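Local coordinates for protein D-aminopeptidase (Bacillus subtilis, PDB 1HI9) that hydrolyses N-terminal residues from peptides containing D-amino acids, using two zinc ions per subunit inside a self-compartmentalizing homodecamer, at residues 4-10 with 54-60; 37-42 with 190-195; 83-88 with 258-262. One frame throughout, in Å; residues are numbered along the deposited sequence.

Contact 1, the pairing of two central parallel strands, carries three ligands of the dinuclear zinc site; the other contacts lie to either side, centres about 13 Å (contact 2) and 14 Å (contact 3) away. Contact 2 packs helix on helix over one face of the sheet and meets contact 1 where Met5 CE lies 4.1 Å from Cys42 CB; its Glu38 side chain stays about 12 Å from zinc. In contact 3 the Met87 side chain lies about 4 Å from a zinc, and Met87 O is 3.1 Å from Ser6 OG and 3.2 Å from Ser59 OG, probable hydrogen bonds competing with that between the hydroxyls. Contacts 2 and 3 do not touch (centres about 27 Å apart).

Contact 1 of 3, residues 4-10 with 54-60; sequences YMSVDME and VLVNDSH. With ZN (zinc ion), chain G; ZN (zinc ion), chain F.
The imidazole of His60 is overlapped on one face by Met9, whose CB stands 3.6 Å from the ring centroid and 11° off the normal, a CH-pi contact just past the ends of two parallel strands. These strands, 4-7 and 54-58, are joined through helix 28-48 as a beta-alpha-beta crossover. Their axes approach to 4.8 Å at 21°, and the register pairs Tyr4 with Leu55, Met5 with Val56, Ser6 with Asn57 and Val7 with Asp58. Four backbone hydrogen bonds hold it: Met5 N to Leu55 O (2.7 Å), Asn57 N to Met5 O (2.8 Å), Val7 N to Asn57 O (3.0 Å) and Ser59 N to Val7 O (2.8 Å). Val7 (t) and Val56 (t) meet on the face covered by helix 28-48, CG2 to CG1 at 3.9 Å. On the face of Tyr4 and Asn57, Ser6 OG (t) and Ser59 OG (m) share a 2.7 Å hydrogen bond, and the Tyr4 hydroxyl bonds to Glu89 O. Asp8 stays extended (-101/180); the backbone turns at Met9 (-112/-41) and Glu10 (-52/-32), so that carboxylates and imidazole converge on metal at the C-terminal ends of the strands. His60 (chi1 t) turns NE2 to Val21 O and ND1 to the chain G zinc, at 2.5 Å; Asp8 OD1 and Glu10 OE1 each bind this ion at 2.3 Å. Asp8 bridges the dinuclear site, its OD2 lying 2.0 Å from the chain F zinc, which His104 and Glu133 also bind. Water 1 lies 2.5 Å from the chain G zinc and 2.1 Å from the chain F zinc.

Contact 2 of 3, residues 37-42 with 190-195; sequences EEANYC and RGRLLT
Segments 37-42 and 190-195 are both regular helix, running in roughly the same direction, with axes 8.9 Å apart at closest approach and a signed crossing angle of -36°. Tyr41 is where the backbones come nearest, its CA 6.0 Å from that of Thr195 and about as close to that of Gly191. Tyr41 (chi1 m) lays its ring flat against the second helix: Gly191 CA sits 3.6 Å from the ring centroid, 1° off the normal, a CH-pi contact. A CB on residue 191 would fall 2.7 Å from Tyr41 CZ, so this close approach depends on the bare CA. At the ring edge, Arg190 NH2 comes within 3.2 Å of Tyr41 CE1. The same guanidinium forms a salt bridge to Glu38, NH1 to OE1 at 2.5 Å, and Ser13 OG is a second partner of that carboxylate oxygen. Both helices cover the same face of the central, largely parallel sheet of this alpha/beta fold, Cys42 resting on strand 97-103 and Leu194 on strands 148-152 and 169-176. Between the helices, Leu194 (m, t) fills the space above the strands, its CD1 3.5 Å from Glu38 CG and its CB 4.2 Å from Cys42 SG. Thr195 (m) turns OG1 back to donate to Gly191 O at 2.7 Å, and water 2 donates to both Tyr41 O (2.5 Å) and Thr195 OG1 (3.0 Å).

Contact 3 of 3, residues 83-88 with 258-262; sequences KPFSMV and YQAML
Lys83 opens a type I beta turn that Ser86 closes, Ser86 N donating to Lys83 O at 3.0 Å, and the outer side of this turn is set against helix 258-262. Pro84, at -41/-40, directs its carbonyl to the helix: Pro84 O is 3.5 Å from Leu262 CD1, with Leu262 in the m, t rotamer. Phe85 (-120/28, chi1 m) follows, its CA 6.8 Å from that of Gln259. Its ring has the Gln259 carboxamide over one face and touches Tyr258, CD2 to CD2 at 4.1 Å, while Phe85 O lies 3.3 Å from Tyr258 CE2. Ser86 takes a positive phi (37/-113), which turns the chain sharply and brings Ser86 CB 3.7 Å from Leu262 CD2 and to the edge of the Tyr258 ring. Met87 (m, t, p) has CB 3.6 Å from Tyr258 OH, and the rest of its side chain runs on to Asp8 and Glu133 of the zinc site. Val88 then folds back, Val88 N to Phe85 O at 2.8 Å, and places CG2 over the Tyr258 ring, 4.2 Å from its centroid and 22° off the normal, a CH-pi contact. Tyr258 (chi1 t) thus reaches across the interface into the hollow lined by Phe85, Ser86, Met87 and Val88, where its hydroxyl is hydrogen-bonded to Asn137. The loop links strands 76-80 and 97-103, with Met87 on the metal-site side and Phe85, Ser86 and Val88 against helix 254-268; helix 133-143 adjoins Val88 and Tyr258, strand 218-223 meets Ala260 and Met261 through Leu219, and neighbouring subunits pack on Pro84 and Gln259.

Contact 1 of 3, residues 4-10 with 54-60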
loop_
_atom_site.group_PDB
_atom_site.type_symbol
_atom_site.label_atom_id
_atom_site.label_comp_id
_atom_site.label_asym_id
_atom_site.label_seq_id
_atom_site.Cartn_x
_atom_site.Cartn_y
_atom_site.Cartn_z
ATOM N N TYR A 4 40.118 3.048 21.847
ATOM C CA TYR A 4 38.807 3.515 21.410
ATOM C C TYR A 4 38.569 3.164 19.950
ATOM O O TYR A 4 39.436 3.384 19.101
ATOM C CB TYR A 4 38.694 5.027 21.547
ATOM C CG TYR A 4 37.329 5.559 21.154
ATOM C CD1 TYR A 4 36.252 5.499 22.049
ATOM C CD2 TYR A 4 37.107 6.105 19.888
ATOM C CE1 TYR A 4 34.987 5.975 21.693
ATOM C CE2 TYR A 4 35.846 6.581 19.520
ATOM C CZ TYR A 4 34.794 6.516 20.427
ATOM O OH TYR A 4 33.557 7.021 20.086
ATOM N N MET A 5 37.378 2.650 19.655
ATOM C CA MET A 5 37.029 2.278 18.289
ATOM C C MET A 5 35.749 2.938 17.791
ATOM O O MET A 5 34.713 2.898 18.448
ATOM C CB MET A 5 36.877 0.761 18.164
ATOM C CG MET A 5 38.161 0.025 17.854
ATOM S SD MET A 5 37.911 -1.753 17.629
ATOM C CE MET A 5 36.964 -1.793 16.132
ATOM N N SER A 6 35.838 3.558 16.622
ATOM C CA SER A 6 34.689 4.191 15.997
ATOM C C SER A 6 34.466 3.378 14.739
ATOM O O SER A 6 35.345 3.316 13.876
ATOM C CB SER A 6 34.990 5.639 15.633
ATOM O OG SER A 6 33.904 6.209 14.922
ATOM N N VAL A 7 33.301 2.746 14.634
ATOM C CA VAL A 7 33.014 1.924 13.468
ATOM C C VAL A 7 31.876 2.440 12.593
ATOM O O VAL A 7 30.729 2.523 13.033
ATOM C CB VAL A 7 32.671 0.469 13.874
ATOM C CG1 VAL A 7 32.675 -0.425 12.640
ATOM C CG2 VAL A 7 33.665 -0.036 14.908
ATOM N N ASP A 8 32.212 2.779 11.350
ATOM C CA ASP A 8 31.238 3.248 10.373
ATOM C C ASP A 8 30.941 2.049 9.466
ATOM O O ASP A 8 31.519 0.974 9.651
ATOM C CB ASP A 8 31.824 4.400 9.551
ATOM C CG ASP A 8 30.770 5.387 9.094
ATOM O OD1 ASP A 8 29.568 5.111 9.270
ATOM O OD2 ASP A 8 31.144 6.445 8.554
ATOM N N MET A 9 30.061 2.225 8.484
ATOM C CA MET A 9 29.704 1.111 7.594
ATOM C C MET A 9 30.130 1.183 6.133
ATOM O O MET A 9 30.520 0.170 5.562
ATOM C CB MET A 9 28.192 0.900 7.601
ATOM C CG MET A 9 27.740 -0.323 8.352
ATOM S SD MET A 9 26.020 -0.656 8.068
ATOM C CE MET A 9 26.088 -2.313 7.485
ATOM N N GLU A 10 30.021 2.360 5.521
ATOM C CA GLU A 10 30.345 2.507 4.108
ATOM C C GLU A 10 31.715 1.979 3.712
ATOM O O GLU A 10 31.901 1.491 2.597
ATOM C CB GLU A 10 30.222 3.966 3.674
ATOM C CG GLU A 10 28.799 4.500 3.663
ATOM C CD GLU A 10 28.309 4.917 5.038
ATOM O OE1 GLU A 10 29.070 4.761 6.012
ATOM O OE2 GLU A 10 27.164 5.408 5.141
ATOM N N VAL A 54 38.660 -2.197 25.314
ATOM C CA VAL A 54 38.340 -1.784 23.953
ATOM C C VAL A 54 36.895 -1.306 23.912
ATOM O O VAL A 54 35.967 -2.105 24.029
ATOM C CB VAL A 54 38.504 -2.934 22.950
ATOM C CG1 VAL A 54 38.221 -2.431 21.545
ATOM C CG2 VAL A 54 39.904 -3.504 23.035
ATOM N N LEU A 55 36.721 0.006 23.765
ATOM C CA LEU A 55 35.401 0.617 23.698
ATOM C C LEU A 55 35.024 0.728 22.228
ATOM O O LEU A 55 35.736 1.370 21.448
ATOM C CB LEU A 55 35.424 2.019 24.315
ATOM C CG LEU A 55 34.208 2.457 25.129
ATOM C CD1 LEU A 55 34.172 3.968 25.189
ATOM C CD2 LEU A 55 32.936 1.926 24.506
ATOM N N VAL A 56 33.905 0.112 21.858
ATOM C CA VAL A 56 33.440 0.124 20.476
ATOM C C VAL A 56 32.175 0.959 20.328
ATOM O O VAL A 56 31.128 0.630 20.888
ATOM C CB VAL A 56 33.163 -1.312 19.970
ATOM C CG1 VAL A 56 32.848 -1.292 18.473
ATOM C CG2 VAL A 56 34.371 -2.197 20.255
ATOM N N ASN A 57 32.285 2.043 19.562
ATOM C CA ASN A 57 31.175 2.961 19.323
ATOM C C ASN A 57 30.629 2.807 17.902
ATOM O O ASN A 57 31.328 3.077 16.919
ATOM C CB ASN A 57 31.640 4.407 19.531
ATOM C CG ASN A 57 30.508 5.413 19.413
ATOM O OD1 ASN A 57 30.700 6.536 18.942
ATOM N ND2 ASN A 57 29.328 5.022 19.848
ATOM N N ASP A 58 29.380 2.368 17.797
ATOM C CA ASP A 58 28.730 2.200 16.502
ATOM C C ASP A 58 28.552 3.622 15.998
ATOM O O ASP A 58 27.838 4.414 16.622
ATOM C CB ASP A 58 27.363 1.533 16.685
ATOM C CG ASP A 58 26.761 1.059 15.379
ATOM O OD1 ASP A 58 26.848 1.808 14.379
ATOM O OD2 ASP A 58 26.184 -0.052 15.358
ATOM N N SER A 59 29.186 3.947 14.873
ATOM C CA SER A 59 29.120 5.311 14.337
ATOM C C SER A 59 28.387 5.491 13.021
ATOM O O SER A 59 28.636 6.457 12.311
ATOM C CB SER A 59 30.538 5.864 14.183
ATOM O OG SER A 59 31.250 5.741 15.394
ATOM N N HIS A 60 27.466 4.593 12.707
ATOM C CA HIS A 60 26.754 4.686 11.445
ATOM C C HIS A 60 25.243 4.882 11.569
ATOM O O HIS A 60 24.575 4.147 12.294
ATOM C CB HIS A 60 27.045 3.421 10.636
ATOM C CG HIS A 60 26.218 3.287 9.395
ATOM N ND1 HIS A 60 26.346 4.142 8.323
ATOM C CD2 HIS A 60 25.250 2.402 9.056
ATOM C CE1 HIS A 60 25.496 3.790 7.376
ATOM N NE2 HIS A 60 24.820 2.736 7.796
HETATM ZN ZN ZN G . 28.063 5.888 7.735
HETATM ZN ZN ZN F . 30.364 8.026 7.576
HETATM O O HOH W 1 28.320 8.420 7.859
#

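Contact 2 of 3, residues 37-42 with 190-195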
loop_
_atom_site.group_PDB
_atom_site.type_symbol
_atom_site.label_atom_id
_atom_site.label_comp_id
_atom_site.label_asym_id
_atom_site.label_seq_id
_atom_site.Cartn_x
_atom_site.Cartn_y
_atom_site.Cartn_z
ATOM N N GLU A 37 31.676 -8.631 12.245
ATOM C CA GLU A 37 32.832 -9.503 12.156
ATOM C C GLU A 37 34.106 -8.737 11.852
ATOM O O GLU A 37 35.166 -9.072 12.382
ATOM C CB GLU A 37 32.579 -10.592 11.121
ATOM C CG GLU A 37 31.472 -11.527 11.575
ATOM C CD GLU A 37 31.231 -12.666 10.625
ATOM O OE1 GLU A 37 31.008 -12.402 9.420
ATOM O OE2 GLU A 37 31.261 -13.825 11.088
ATOM N N GLU A 38 34.001 -7.704 11.018
ATOM C CA GLU A 38 35.157 -6.885 10.675
ATOM C C GLU A 38 35.716 -6.253 11.942
ATOM O O GLU A 38 36.921 -6.246 12.158
ATOM C CB GLU A 38 34.771 -5.784 9.679
ATOM C CG GLU A 38 35.916 -4.824 9.360
ATOM C CD GLU A 38 35.971 -4.438 7.880
ATOM O OE1 GLU A 38 35.908 -5.336 7.019
ATOM O OE2 GLU A 38 36.097 -3.237 7.572
ATOM N N ALA A 39 34.826 -5.734 12.778
ATOM C CA ALA A 39 35.235 -5.118 14.026
ATOM C C ALA A 39 35.890 -6.144 14.955
ATOM O O ALA A 39 36.853 -5.825 15.655
ATOM C CB ALA A 39 34.028 -4.474 14.721
ATOM N N ASN A 40 35.365 -7.370 14.965
ATOM C CA ASN A 40 35.925 -8.404 15.821
ATOM C C ASN A 40 37.387 -8.663 15.493
ATOM O O ASN A 40 38.194 -8.877 16.396
ATOM C CB ASN A 40 35.125 -9.709 15.723
ATOM C CG ASN A 40 33.788 -9.633 16.455
ATOM O OD1 ASN A 40 33.631 -8.887 17.426
ATOM N ND2 ASN A 40 32.827 -10.423 16.000
ATOM N N TYR A 41 37.743 -8.626 14.213
ATOM C CA TYR A 41 39.137 -8.864 13.856
ATOM C C TYR A 41 40.041 -7.868 14.580
ATOM O O TYR A 41 41.052 -8.249 15.173
ATOM C CB TYR A 41 39.347 -8.754 12.347
ATOM C CG TYR A 41 38.859 -9.951 11.574
ATOM C CD1 TYR A 41 37.760 -9.851 10.733
ATOM C CD2 TYR A 41 39.521 -11.175 11.657
ATOM C CE1 TYR A 41 37.330 -10.934 9.982
ATOM C CE2 TYR A 41 39.098 -12.271 10.910
ATOM C CZ TYR A 41 38.000 -12.141 10.068
ATOM O OH TYR A 41 37.576 -13.203 9.298
ATOM N N CYS A 42 39.663 -6.592 14.553
ATOM C CA CYS A 42 40.458 -5.561 15.213
ATOM C C CYS A 42 40.438 -5.689 16.728
ATOM O O CYS A 42 41.467 -5.536 17.389
ATOM C CB CYS A 42 39.971 -4.170 14.806
ATOM S SG CYS A 42 40.155 -3.840 13.033
ATOM N N ARG A 190 40.601 -9.787 4.078
ATOM C CA ARG A 190 40.531 -8.486 4.716
ATOM C C ARG A 190 40.839 -8.661 6.203
ATOM O O ARG A 190 41.404 -7.776 6.850
ATOM C CB ARG A 190 39.126 -7.920 4.572
ATOM C CG ARG A 190 38.209 -8.437 5.663
ATOM C CD ARG A 190 36.795 -8.675 5.200
ATOM N NE ARG A 190 35.971 -9.308 6.240
ATOM C CZ ARG A 190 35.785 -8.825 7.471
ATOM N NH1 ARG A 190 36.375 -7.697 7.846
ATOM N NH2 ARG A 190 34.974 -9.455 8.316
ATOM N N GLY A 191 40.435 -9.812 6.736
ATOM C CA GLY A 191 40.650 -10.117 8.137
ATOM C C GLY A 191 42.120 -10.121 8.490
ATOM O O GLY A 191 42.526 -9.562 9.510
ATOM N N ARG A 192 42.922 -10.764 7.649
ATOM C CA ARG A 192 44.357 -10.816 7.885
ATOM C C ARG A 192 44.901 -9.399 7.823
ATOM O O ARG A 192 45.611 -8.958 8.728
ATOM C CB ARG A 192 45.046 -11.669 6.824
ATOM C CG ARG A 192 44.563 -13.096 6.759
ATOM C CD ARG A 192 45.316 -13.804 5.646
ATOM N NE ARG A 192 44.566 -14.950 5.200
ATOM C CZ ARG A 192 44.130 -15.257 3.981
ATOM N NH1 ARG A 192 44.332 -14.512 2.900
ATOM N NH2 ARG A 192 43.445 -16.379 3.880
ATOM N N LEU A 193 44.551 -8.687 6.754
ATOM C CA LEU A 193 44.997 -7.316 6.579
ATOM C C LEU A 193 44.712 -6.496 7.833
ATOM O O LEU A 193 45.600 -5.829 8.365
ATOM C CB LEU A 193 44.304 -6.681 5.373
ATOM C CG LEU A 193 44.695 -5.214 5.102
ATOM C CD1 LEU A 193 46.210 -5.114 4.910
ATOM C CD2 LEU A 193 43.969 -4.698 3.869
ATOM N N LEU A 194 43.474 -6.557 8.308
ATOM C CA LEU A 194 43.082 -5.808 9.499
ATOM C C LEU A 194 43.865 -6.273 10.722
ATOM O O LEU A 194 44.301 -5.458 11.536
ATOM C CB LEU A 194 41.576 -5.959 9.744
ATOM C CG LEU A 194 40.666 -5.298 8.689
ATOM C CD1 LEU A 194 39.223 -5.754 8.856
ATOM C CD2 LEU A 194 40.770 -3.792 8.820
ATOM N N THR A 195 44.046 -7.588 10.843
ATOM C CA THR A 195 44.790 -8.161 11.958
ATOM C C THR A 195 46.230 -7.646 11.991
ATOM O O THR A 195 46.704 -7.166 13.024
ATOM C CB THR A 195 44.813 -9.694 11.875
ATOM O OG1 THR A 195 43.471 -10.184 11.934
ATOM C CG2 THR A 195 45.612 -10.281 13.041
HETATM O O HOH W 2 42.068 -10.513 14.602
#

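Contact 3 of 3, residues 83-88 with 258-262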
loop_
_atom_site.group_PDB
_atom_site.type_symbol
_atom_site.label_atom_id
_atom_site.label_comp_id
_atom_site.label_asym_id
_atom_site.label_seq_id
_atom_site.Cartn_x
_atom_site.Cartn_y
_atom_site.Cartn_z
ATOM N N LYS A 83 23.566 10.641 20.701
ATOM C CA LYS A 83 24.659 10.705 21.671
ATOM C C LYS A 83 25.310 12.083 21.565
ATOM O O LYS A 83 25.563 12.578 20.468
ATOM C CB LYS A 83 25.712 9.633 21.391
ATOM C CG LYS A 83 25.215 8.226 21.596
ATOM C CD LYS A 83 26.193 7.200 21.049
ATOM C CE LYS A 83 26.375 7.362 19.548
ATOM N NZ LYS A 83 26.915 6.123 18.948
ATOM N N PRO A 84 25.584 12.719 22.712
ATOM C CA PRO A 84 26.206 14.048 22.764
ATOM C C PRO A 84 27.336 14.259 21.736
ATOM O O PRO A 84 27.432 15.333 21.129
ATOM C CB PRO A 84 26.692 14.134 24.206
ATOM C CG PRO A 84 25.625 13.384 24.943
ATOM C CD PRO A 84 25.397 12.170 24.067
ATOM N N PHE A 85 28.176 13.244 21.532
ATOM C CA PHE A 85 29.271 13.375 20.579
ATOM C C PHE A 85 29.282 12.392 19.407
ATOM O O PHE A 85 30.332 12.066 18.865
ATOM C CB PHE A 85 30.628 13.382 21.311
ATOM C CG PHE A 85 30.827 14.596 22.170
ATOM C CD1 PHE A 85 30.430 14.593 23.506
ATOM C CD2 PHE A 85 31.301 15.779 21.617
ATOM C CE1 PHE A 85 30.494 15.755 24.275
ATOM C CE2 PHE A 85 31.369 16.941 22.374
ATOM C CZ PHE A 85 30.963 16.933 23.705
ATOM N N SER A 86 28.090 11.936 19.038
ATOM C CA SER A 86 27.880 11.065 17.891
ATOM C C SER A 86 28.956 10.013 17.640
ATOM O O SER A 86 29.112 9.084 18.435
ATOM C CB SER A 86 27.697 11.944 16.638
ATOM O OG SER A 86 27.304 11.197 15.495
ATOM N N MET A 87 29.679 10.160 16.528
ATOM C CA MET A 87 30.730 9.226 16.144
ATOM C C MET A 87 31.904 9.081 17.119
ATOM O O MET A 87 32.622 8.083 17.071
ATOM C CB MET A 87 31.258 9.591 14.756
ATOM C CG MET A 87 30.190 9.576 13.687
ATOM S SD MET A 87 30.826 9.817 12.012
ATOM C CE MET A 87 31.450 8.200 11.646
ATOM N N VAL A 88 32.112 10.062 17.994
ATOM C CA VAL A 88 33.206 9.963 18.955
ATOM C C VAL A 88 32.726 9.925 20.409
ATOM O O VAL A 88 33.473 10.244 21.331
ATOM C CB VAL A 88 34.255 11.108 18.768
ATOM C CG1 VAL A 88 35.109 10.819 17.542
ATOM C CG2 VAL A 88 33.559 12.461 18.615
ATOM N N TYR A 258 32.050 20.592 17.322
ATOM C CA TYR A 258 31.514 19.310 16.903
ATOM C C TYR A 258 30.004 19.297 17.051
ATOM O O TYR A 258 29.275 18.938 16.122
ATOM C CB TYR A 258 32.128 18.169 17.723
ATOM C CG TYR A 258 31.885 16.807 17.110
ATOM C CD1 TYR A 258 32.633 16.364 16.026
ATOM C CD2 TYR A 258 30.878 15.981 17.589
ATOM C CE1 TYR A 258 32.384 15.129 15.427
ATOM C CE2 TYR A 258 30.618 14.746 17.002
ATOM C CZ TYR A 258 31.377 14.328 15.921
ATOM O OH TYR A 258 31.118 13.111 15.337
ATOM N N GLN A 259 29.527 19.702 18.220
ATOM C CA GLN A 259 28.088 19.738 18.450
ATOM C C GLN A 259 27.373 20.730 17.539
ATOM O O GLN A 259 26.230 20.499 17.146
ATOM C CB GLN A 259 27.797 20.031 19.915
ATOM C CG GLN A 259 28.098 18.829 20.792
ATOM C CD GLN A 259 27.524 18.962 22.189
ATOM O OE1 GLN A 259 27.309 17.963 22.883
ATOM N NE2 GLN A 259 27.278 20.196 22.613
ATOM N N ALA A 260 28.046 21.819 17.190
ATOM C CA ALA A 260 27.445 22.787 16.296
ATOM C C ALA A 260 27.246 22.082 14.955
ATOM O O ALA A 260 26.255 22.316 14.264
ATOM C CB ALA A 260 28.353 23.997 16.137
ATOM N N MET A 261 28.188 21.211 14.594
ATOM C CA MET A 261 28.096 20.468 13.341
ATOM C C MET A 261 26.870 19.564 13.383
ATOM O O MET A 261 26.102 19.508 12.429
ATOM C CB MET A 261 29.371 19.642 13.120
ATOM C CG MET A 261 29.358 18.738 11.890
ATOM S SD MET A 261 28.553 17.147 12.207
ATOM C CE MET A 261 29.697 16.479 13.408
ATOM N N LEU A 262 26.682 18.872 14.503
ATOM C CA LEU A 262 25.546 17.972 14.665
ATOM C C LEU A 262 24.219 18.685 14.470
ATOM O O LEU A 262 23.349 18.211 13.737
ATOM C CB LEU A 262 25.585 17.329 16.046
ATOM C CG LEU A 262 26.772 16.382 16.284
ATOM C CD1 LEU A 262 26.741 15.881 17.720
ATOM C CD2 LEU A 262 26.701 15.206 15.306
#